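Local coordinates for protein adenosine kinase (Trypanosoma brucei, PDB 2XTB) that probably catalyses the ATP-dependent, magnesium-requiring phosphorylation of adenosine to AMP in purine salvage, at residues R9-C14 and F166-F171; I40-R45 and V137-A142. All coordinates share one frame; numbering follows the deposited sequence.

Interaction 1: residues R9-C14 and F166-F171. With KRM (4-[5-(4-phenoxyphenyl)-1H-pyrazol-3-yl]morpholine), chain B.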
loop_
_atom_site.group_PDB
_atom_site.type_symbol
_atom_site.label_atom_id
_atom_site.label_comp_id
_atom_site.label_asym_id
_atom_site.label_seq_id
_atom_site.Cartn_x
_atom_site.Cartn_y
_atom_site.Cartn_z
ATOM N N ARG A 9 -12.806 9.721 -7.197
ATOM C CA ARG A 9 -12.964 9.082 -5.891
ATOM C C ARG A 9 -12.196 7.768 -5.832
ATOM O O ARG A 9 -12.468 6.836 -6.593
ATOM C CB ARG A 9 -14.442 8.854 -5.556
ATOM C CG ARG A 9 -15.224 10.116 -5.207
ATOM C CD ARG A 9 -16.372 9.807 -4.244
ATOM N NE ARG A 9 -15.882 9.518 -2.894
ATOM C CZ ARG A 9 -15.825 10.408 -1.905
ATOM N NH1 ARG A 9 -16.245 11.654 -2.097
ATOM N NH2 ARG A 9 -15.353 10.052 -0.714
ATOM N N VAL A 10 -11.224 7.713 -4.927
ATOM C CA VAL A 10 -10.364 6.542 -4.784
ATOM C C VAL A 10 -10.804 5.660 -3.613
ATOM O O VAL A 10 -11.090 6.141 -2.518
ATOM C CB VAL A 10 -8.864 6.937 -4.668
ATOM C CG1 VAL A 10 -8.010 5.750 -4.262
ATOM C CG2 VAL A 10 -8.360 7.501 -5.987
ATOM N N TYR A 11 -10.873 4.362 -3.886
ATOM C CA TYR A 11 -11.166 3.351 -2.893
ATOM C C TYR A 11 -9.879 2.585 -2.604
ATOM O O TYR A 11 -9.196 2.131 -3.527
ATOM C CB TYR A 11 -12.240 2.408 -3.434
ATOM C CG TYR A 11 -12.685 1.324 -2.482
ATOM C CD1 TYR A 11 -13.790 1.514 -1.659
ATOM C CD2 TYR A 11 -12.017 0.100 -2.423
ATOM C CE1 TYR A 11 -14.214 0.520 -0.789
ATOM C CE2 TYR A 11 -12.433 -0.900 -1.556
ATOM C CZ TYR A 11 -13.533 -0.682 -0.743
ATOM O OH TYR A 11 -13.956 -1.664 0.118
ATOM N N VAL A 12 -9.545 2.455 -1.326
ATOM C CA VAL A 12 -8.341 1.743 -0.914
ATOM C C VAL A 12 -8.715 0.687 0.115
ATOM O O VAL A 12 -9.373 0.988 1.107
ATOM C CB VAL A 12 -7.264 2.704 -0.322
ATOM C CG1 VAL A 12 -6.058 1.929 0.172
ATOM C CG2 VAL A 12 -6.820 3.726 -1.352
ATOM N N GLN A 13 -8.307 -0.552 -0.129
ATOM C CA GLN A 13 -8.497 -1.604 0.856
ATOM C C GLN A 13 -7.168 -2.241 1.226
ATOM O O GLN A 13 -6.356 -2.558 0.357
ATOM C CB GLN A 13 -9.492 -2.647 0.361
ATOM C CG GLN A 13 -9.879 -3.684 1.410
ATOM C CD GLN A 13 -11.226 -4.324 1.142
ATOM O OE1 GLN A 13 -11.421 -5.514 1.387
ATOM N NE2 GLN A 13 -12.168 -3.536 0.642
ATOM N N CYS A 14 -6.948 -2.408 2.527
ATOM C CA CYS A 14 -5.711 -2.982 3.040
ATOM C C CYS A 14 -5.853 -3.347 4.515
ATOM O O CYS A 14 -6.943 -3.249 5.091
ATOM C CB CYS A 14 -4.546 -2.006 2.843
ATOM S SG CYS A 14 -2.909 -2.739 3.032
ATOM N N PHE A 166 -9.798 1.919 -7.812
ATOM C CA PHE A 166 -9.704 0.918 -6.756
ATOM C C PHE A 166 -8.268 0.445 -6.580
ATOM O O PHE A 166 -7.695 -0.165 -7.481
ATOM C CB PHE A 166 -10.602 -0.286 -7.077
ATOM C CG PHE A 166 -12.068 0.030 -7.080
ATOM C CD1 PHE A 166 -12.683 0.537 -8.219
ATOM C CD2 PHE A 166 -12.840 -0.192 -5.947
ATOM C CE1 PHE A 166 -14.040 0.831 -8.224
ATOM C CE2 PHE A 166 -14.201 0.095 -5.945
ATOM C CZ PHE A 166 -14.800 0.608 -7.084
ATOM N N TYR A 167 -7.687 0.732 -5.420
ATOM C CA TYR A 167 -6.353 0.235 -5.098
ATOM C C TYR A 167 -6.405 -0.818 -4.002
ATOM O O TYR A 167 -6.971 -0.597 -2.930
ATOM C CB TYR A 167 -5.399 1.369 -4.702
ATOM C CG TYR A 167 -4.106 0.882 -4.078
ATOM C CD1 TYR A 167 -3.094 0.330 -4.861
ATOM C CD2 TYR A 167 -3.902 0.957 -2.701
ATOM C CE1 TYR A 167 -1.909 -0.128 -4.290
ATOM C CE2 TYR A 167 -2.723 0.503 -2.121
ATOM C CZ TYR A 167 -1.729 -0.037 -2.919
ATOM O OH TYR A 167 -0.559 -0.486 -2.342
ATOM N N PHE A 168 -5.798 -1.961 -4.294
ATOM C CA PHE A 168 -5.666 -3.053 -3.346
ATOM C C PHE A 168 -4.201 -3.449 -3.236
ATOM O O PHE A 168 -3.532 -3.680 -4.248
ATOM C CB PHE A 168 -6.480 -4.262 -3.811
ATOM C CG PHE A 168 -7.904 -4.261 -3.340
ATOM C CD1 PHE A 168 -8.823 -3.345 -3.839
ATOM C CD2 PHE A 168 -8.336 -5.203 -2.411
ATOM C CE1 PHE A 168 -10.143 -3.356 -3.407
ATOM C CE2 PHE A 168 -9.658 -5.224 -1.977
ATOM C CZ PHE A 168 -10.563 -4.299 -2.478
ATOM N N SER A 169 -3.698 -3.518 -2.008
ATOM C CA SER A 169 -2.381 -4.089 -1.771
ATOM C C SER A 169 -2.504 -5.605 -1.889
ATOM O O SER A 169 -3.606 -6.153 -1.784
ATOM C CB SER A 169 -1.862 -3.692 -0.393
ATOM O OG SER A 169 -2.785 -4.067 0.617
ATOM N N GLY A 170 -1.380 -6.280 -2.116
ATOM C CA GLY A 170 -1.367 -7.735 -2.226
ATOM C C GLY A 170 -1.769 -8.417 -0.934
ATOM O O GLY A 170 -2.213 -9.567 -0.945
ATOM N N PHE A 171 -1.627 -7.694 0.177
ATOM C CA PHE A 171 -1.923 -8.208 1.512
ATOM C C PHE A 171 -3.397 -8.539 1.726
ATOM O O PHE A 171 -3.738 -9.315 2.621
ATOM C CB PHE A 171 -1.450 -7.216 2.579
ATOM C CG PHE A 171 0.021 -6.890 2.507
ATOM C CD1 PHE A 171 0.446 -5.577 2.324
ATOM C CD2 PHE A 171 0.984 -7.893 2.620
ATOM C CE1 PHE A 171 1.804 -5.270 2.262
ATOM C CE2 PHE A 171 2.343 -7.590 2.557
ATOM C CZ PHE A 171 2.750 -6.276 2.379
HETATM C C24 KRM B . -0.067 -5.099 6.386
HETATM C C23 KRM B . 0.268 -3.791 5.679
HETATM O O22 KRM B . 1.531 -3.320 6.147
HETATM C C21 KRM B . 2.593 -4.173 5.719
HETATM C C20 KRM B . 2.460 -5.553 6.366
HETATM N N19 KRM B . 1.070 -6.017 6.247
HETATM C C16 KRM B . 0.793 -7.354 6.049
HETATM C C15 KRM B . 1.685 -8.394 6.260
HETATM N N17 KRM B . -0.411 -7.760 5.654
HETATM N N18 KRM B . -0.304 -9.157 5.584
HETATM C C14 KRM B . 0.949 -9.540 5.947
HETATM C C11 KRM B . 1.407 -10.964 5.990
HETATM C C10 KRM B . 2.675 -11.310 6.466
HETATM C C9 KRM B . 3.072 -12.651 6.493
HETATM C C12 KRM B . 0.543 -11.968 5.547
HETATM C C13 KRM B . 0.939 -13.306 5.574
HETATM C C8 KRM B . 2.206 -13.656 6.044
HETATM O O7 KRM B . 2.559 -14.989 6.059
HETATM C C6 KRM B . 3.858 -15.452 6.022
HETATM C C1 KRM B . 4.461 -15.933 7.189
HETATM C C5 KRM B . 4.576 -15.461 4.823
HETATM C C4 KRM B . 5.892 -15.938 4.796
HETATM C C3 KRM B . 6.493 -16.411 5.965
HETATM C C2 KRM B . 5.776 -16.409 7.164
#
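Gln13 lies along the ring of Phe168, both side chains pointing the same way. Its CB sits over one ring face, 3.7 Å from the centroid of the Phe168 ring, a CH-pi contact displaced toward the CE2-CZ side. With CG anti to the backbone N (chi1 -173°) and the chain extended beyond it, the amide follows the same rim, Gln13 NE2 3.6 Å from Phe168 CZ, its plane turned 40° from the ring. Phe168 also reaches Tyr11: its CE1 arrives at the edge of the tyrosine ring, near that ring's plane, 3.8 Å from Tyr11 CE2. Phe166 flanks Tyr11 further back along the strand, CD2 to CD2 at 3.6 Å, the two ring planes inclined at 47°. Tyr11, Gln13, Phe166 and Phe168 thus share one face of the sheet, which helix 177-189 covers.

The backbones are neighbouring parallel strands, 10-13 and 165-169, in the middle of the large mixed sheet of the ribokinase-like (PfkB) fold. Tyr167 is held through both its N-H and its C=O: its N donates to Tyr11 O at 2.8 Å, and its O accepts from Gln13 N at 3.1 Å, both bonds nearly straight. On the other face, under helix 66-77, Val12 meets Tyr167: Val12 CG1 touches Tyr167 CD2 at the ring edge, in plane, at 3.7 Å.

Beyond the strand ends the chain enters the adenosine site. Phe171, an adenosine-binding residue, here lays one ring face against the pyrazole of the bound compound KRM, with KRM C16 3.5 Å above the ring plane and toward its rim. Its CB approaches the pyrazole nitrogen KRM N17, while Cys14 SG stands at the ring's edge, near its plane. The turn carrying Phe171 is tied down by hydrogen bonds between Ser169 O and Thr172 OG1 and between Gly170 N and Ser199 OG.

Interaction 2: residues I40-R45 and V137-A142; sequences ILLSER and VADLGA. With KRM (4-[5-(4-phenoxyphenyl)-1H-pyrazol-3-yl]morpholine), chain B.
Leu41 lays its CD2 against CD1 of Leu140 at 3.9 Å, the two side chains meeting at a slant, while Leu41 CD1 touches KRM C9 on the central phenyl ring at 3.7 Å. With CG anti to the carbonyl carbon (chi1 -74°), the fork of Leu41 is held so that one methyl meets Leu140 and the other the ligand. Leu140 does likewise: its CD1 also approaches KRM C15, and its CD2 lies 3.8 Å from KRM C14 of the pyrazole.

The backbones pair as parallel strands, 39-41 being the outermost strand beside 133-139 in the small five-stranded sheet that forms the lid of PfkB-family kinases. Ala138 is bonded through both its N-H and its C=O: its N donates to Ile40 O at 3.0 Å, and its O receives Leu42 N at 2.8 Å, the donor tilted 34° from the carbonyl plane.

Past the paired residues, Leu42 turns toward the neighbouring strand. Its CB packs on Val137 CG1 at 3.9 Å, and its CD2 comes to 3.4 Å from Asp139 OD2, a carbon-oxygen approach at the surface. Helix 49-53 completes this apolar patch, Ile49 touching both Leu42 and Val137.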
loop_
_atom_site.group_PDB
_atom_site.type_symbol
_atom_site.label_atom_id
_atom_site.label_comp_id
_atom_site.label_asym_id
_atom_site.label_seq_id
_atom_site.Cartn_x
_atom_site.Cartn_y
_atom_site.Cartn_z
ATOM N N ILE A 40 9.805 -8.052 11.291
ATOM C CA ILE A 40 9.307 -9.381 11.653
ATOM C C ILE A 40 7.903 -9.303 12.240
ATOM O O ILE A 40 7.488 -8.249 12.734
ATOM C CB ILE A 40 10.223 -10.090 12.683
ATOM C CG1 ILE A 40 10.339 -9.265 13.971
ATOM C CG2 ILE A 40 11.599 -10.384 12.081
ATOM C CD1 ILE A 40 10.420 -10.092 15.222
ATOM N N LEU A 41 7.177 -10.421 12.187
ATOM C CA LEU A 41 5.874 -10.529 12.843
ATOM C C LEU A 41 6.057 -10.824 14.331
ATOM O O LEU A 41 6.927 -11.612 14.707
ATOM C CB LEU A 41 5.017 -11.610 12.182
ATOM C CG LEU A 41 4.398 -11.303 10.814
ATOM C CD1 LEU A 41 3.933 -12.589 10.141
ATOM C CD2 LEU A 41 3.246 -10.306 10.920
ATOM N N LEU A 42 5.242 -10.183 15.166
ATOM C CA LEU A 42 5.355 -10.306 16.622
ATOM C C LEU A 42 5.144 -11.742 17.103
ATOM O O LEU A 42 4.088 -12.336 16.873
ATOM C CB LEU A 42 4.398 -9.337 17.333
ATOM C CG LEU A 42 4.277 -9.441 18.860
ATOM C CD1 LEU A 42 4.367 -8.083 19.523
ATOM C CD2 LEU A 42 2.996 -10.152 19.266
ATOM N N SER A 43 6.162 -12.283 17.767
ATOM C CA SER A 43 6.102 -13.626 18.337
ATOM C C SER A 43 6.169 -13.580 19.869
ATOM O O SER A 43 6.070 -12.509 20.475
ATOM C CB SER A 43 7.227 -14.497 17.770
ATOM O OG SER A 43 8.499 -13.978 18.116
ATOM N N GLU A 44 6.332 -14.749 20.484
ATOM C CA GLU A 44 6.468 -14.860 21.938
ATOM C C GLU A 44 7.716 -14.134 22.451
ATOM O O GLU A 44 7.742 -13.659 23.591
ATOM C CB GLU A 44 6.491 -16.341 22.357
ATOM C CG GLU A 44 6.329 -16.600 23.861
ATOM C CD GLU A 44 5.059 -15.987 24.447
ATOM O OE1 GLU A 44 4.044 -15.879 23.716
ATOM O OE2 GLU A 44 5.077 -15.615 25.643
ATOM N N ARG A 45 8.734 -14.047 21.594
ATOM C CA ARG A 45 10.007 -13.406 21.924
ATOM C C ARG A 45 9.858 -11.897 22.147
ATOM O O ARG A 45 10.651 -11.292 22.871
ATOM C CB ARG A 45 11.048 -13.705 20.833
ATOM C CG ARG A 45 12.458 -13.182 21.099
ATOM C CD ARG A 45 13.045 -13.720 22.399
ATOM N NE ARG A 45 14.283 -13.033 22.775
ATOM C CZ ARG A 45 14.345 -11.926 23.515
ATOM N NH1 ARG A 45 13.240 -11.354 23.974
ATOM N NH2 ARG A 45 15.522 -11.386 23.796
ATOM N N VAL A 137 8.337 -4.444 14.326
ATOM C CA VAL A 137 7.637 -5.575 14.930
ATOM C C VAL A 137 6.145 -5.378 14.689
ATOM O O VAL A 137 5.516 -4.509 15.304
ATOM C CB VAL A 137 7.887 -5.679 16.452
ATOM C CG1 VAL A 137 7.558 -7.078 16.948
ATOM C CG2 VAL A 137 9.314 -5.317 16.791
ATOM N N ALA A 138 5.584 -6.181 13.788
ATOM C CA ALA A 138 4.194 -6.012 13.379
ATOM C C ALA A 138 3.269 -7.077 13.962
ATOM O O ALA A 138 3.591 -8.266 13.962
ATOM C CB ALA A 138 4.086 -5.983 11.857
ATOM N N ASP A 139 2.125 -6.630 14.471
ATOM C CA ASP A 139 1.051 -7.525 14.876
ATOM C C ASP A 139 -0.167 -7.233 14.007
ATOM O O ASP A 139 -0.755 -6.153 14.096
ATOM C CB ASP A 139 0.719 -7.343 16.360
ATOM C CG ASP A 139 -0.181 -8.445 16.898
ATOM O OD1 ASP A 139 -1.185 -8.792 16.234
ATOM O OD2 ASP A 139 0.115 -8.965 17.995
ATOM N N LEU A 140 -0.533 -8.192 13.162
ATOM C CA LEU A 140 -1.629 -8.011 12.206
ATOM C C LEU A 140 -2.975 -7.778 12.896
ATOM O O LEU A 140 -3.727 -6.878 12.515
ATOM C CB LEU A 140 -1.695 -9.197 11.233
ATOM C CG LEU A 140 -1.037 -9.091 9.843
ATOM C CD1 LEU A 140 0.201 -8.186 9.806
ATOM C CD2 LEU A 140 -0.700 -10.475 9.292
ATOM N N GLY A 141 -3.259 -8.588 13.915
ATOM C CA GLY A 141 -4.454 -8.446 14.740
ATOM C C GLY A 141 -5.741 -8.297 13.957
ATOM O O GLY A 141 -6.039 -9.109 13.074
ATOM N N ALA A 142 -6.483 -7.238 14.278
ATOM C CA ALA A 142 -7.831 -6.998 13.754
ATOM C C ALA A 142 -7.906 -6.985 12.230
ATOM O O ALA A 142 -8.906 -7.414 11.650
ATOM C CB ALA A 142 -8.393 -5.699 14.322
HETATM C C24 KRM B . -0.067 -5.099 6.386
HETATM C C23 KRM B . 0.268 -3.791 5.679
HETATM O O22 KRM B . 1.531 -3.320 6.147
HETATM C C21 KRM B . 2.593 -4.173 5.719
HETATM C C20 KRM B . 2.460 -5.553 6.366
HETATM N N19 KRM B . 1.070 -6.017 6.247
HETATM C C16 KRM B . 0.793 -7.354 6.049
HETATM C C15 KRM B . 1.685 -8.394 6.260
HETATM N N17 KRM B . -0.411 -7.760 5.654
HETATM N N18 KRM B . -0.304 -9.157 5.584
HETATM C C14 KRM B . 0.949 -9.540 5.947
HETATM C C11 KRM B . 1.407 -10.964 5.990
HETATM C C10 KRM B . 2.675 -11.310 6.466
HETATM C C9 KRM B . 3.072 -12.651 6.493
HETATM C C12 KRM B . 0.543 -11.968 5.547
HETATM C C13 KRM B . 0.939 -13.306 5.574
HETATM C C8 KRM B . 2.206 -13.656 6.044
HETATM O O7 KRM B . 2.559 -14.989 6.059
HETATM C C6 KRM B . 3.858 -15.452 6.022
HETATM C C1 KRM B . 4.461 -15.933 7.189
HETATM C C5 KRM B . 4.576 -15.461 4.823
HETATM C C4 KRM B . 5.892 -15.938 4.796
HETATM C C3 KRM B . 6.493 -16.411 5.965
HETATM C C2 KRM B . 5.776 -16.409 7.164
#

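How the interactions relate
Interactions 1 and 2 belong to the two different sheets of the kinase, their centres 23 Å apart and their nearest atoms about 7 Å, and KRM bridges them. Segment 166-171 supplies an aromatic face from the large domain; segments 40-45 and 137-142 bring leucine methyls from the lid sheet. The side chains of Leu140 and Phe171 are about 7 Å apart, and each stands close to that of Asn15, another adenosine-binding residue, at about 5 and 4 Å. The side chain of Tyr167 of interaction 1 lies about 5 Å from that of Asp301, the predicted proton acceptor. KRM is also hydrogen-bonded to Ser66 N, and its position is consistent with the nucleoside cleft between domain and lid.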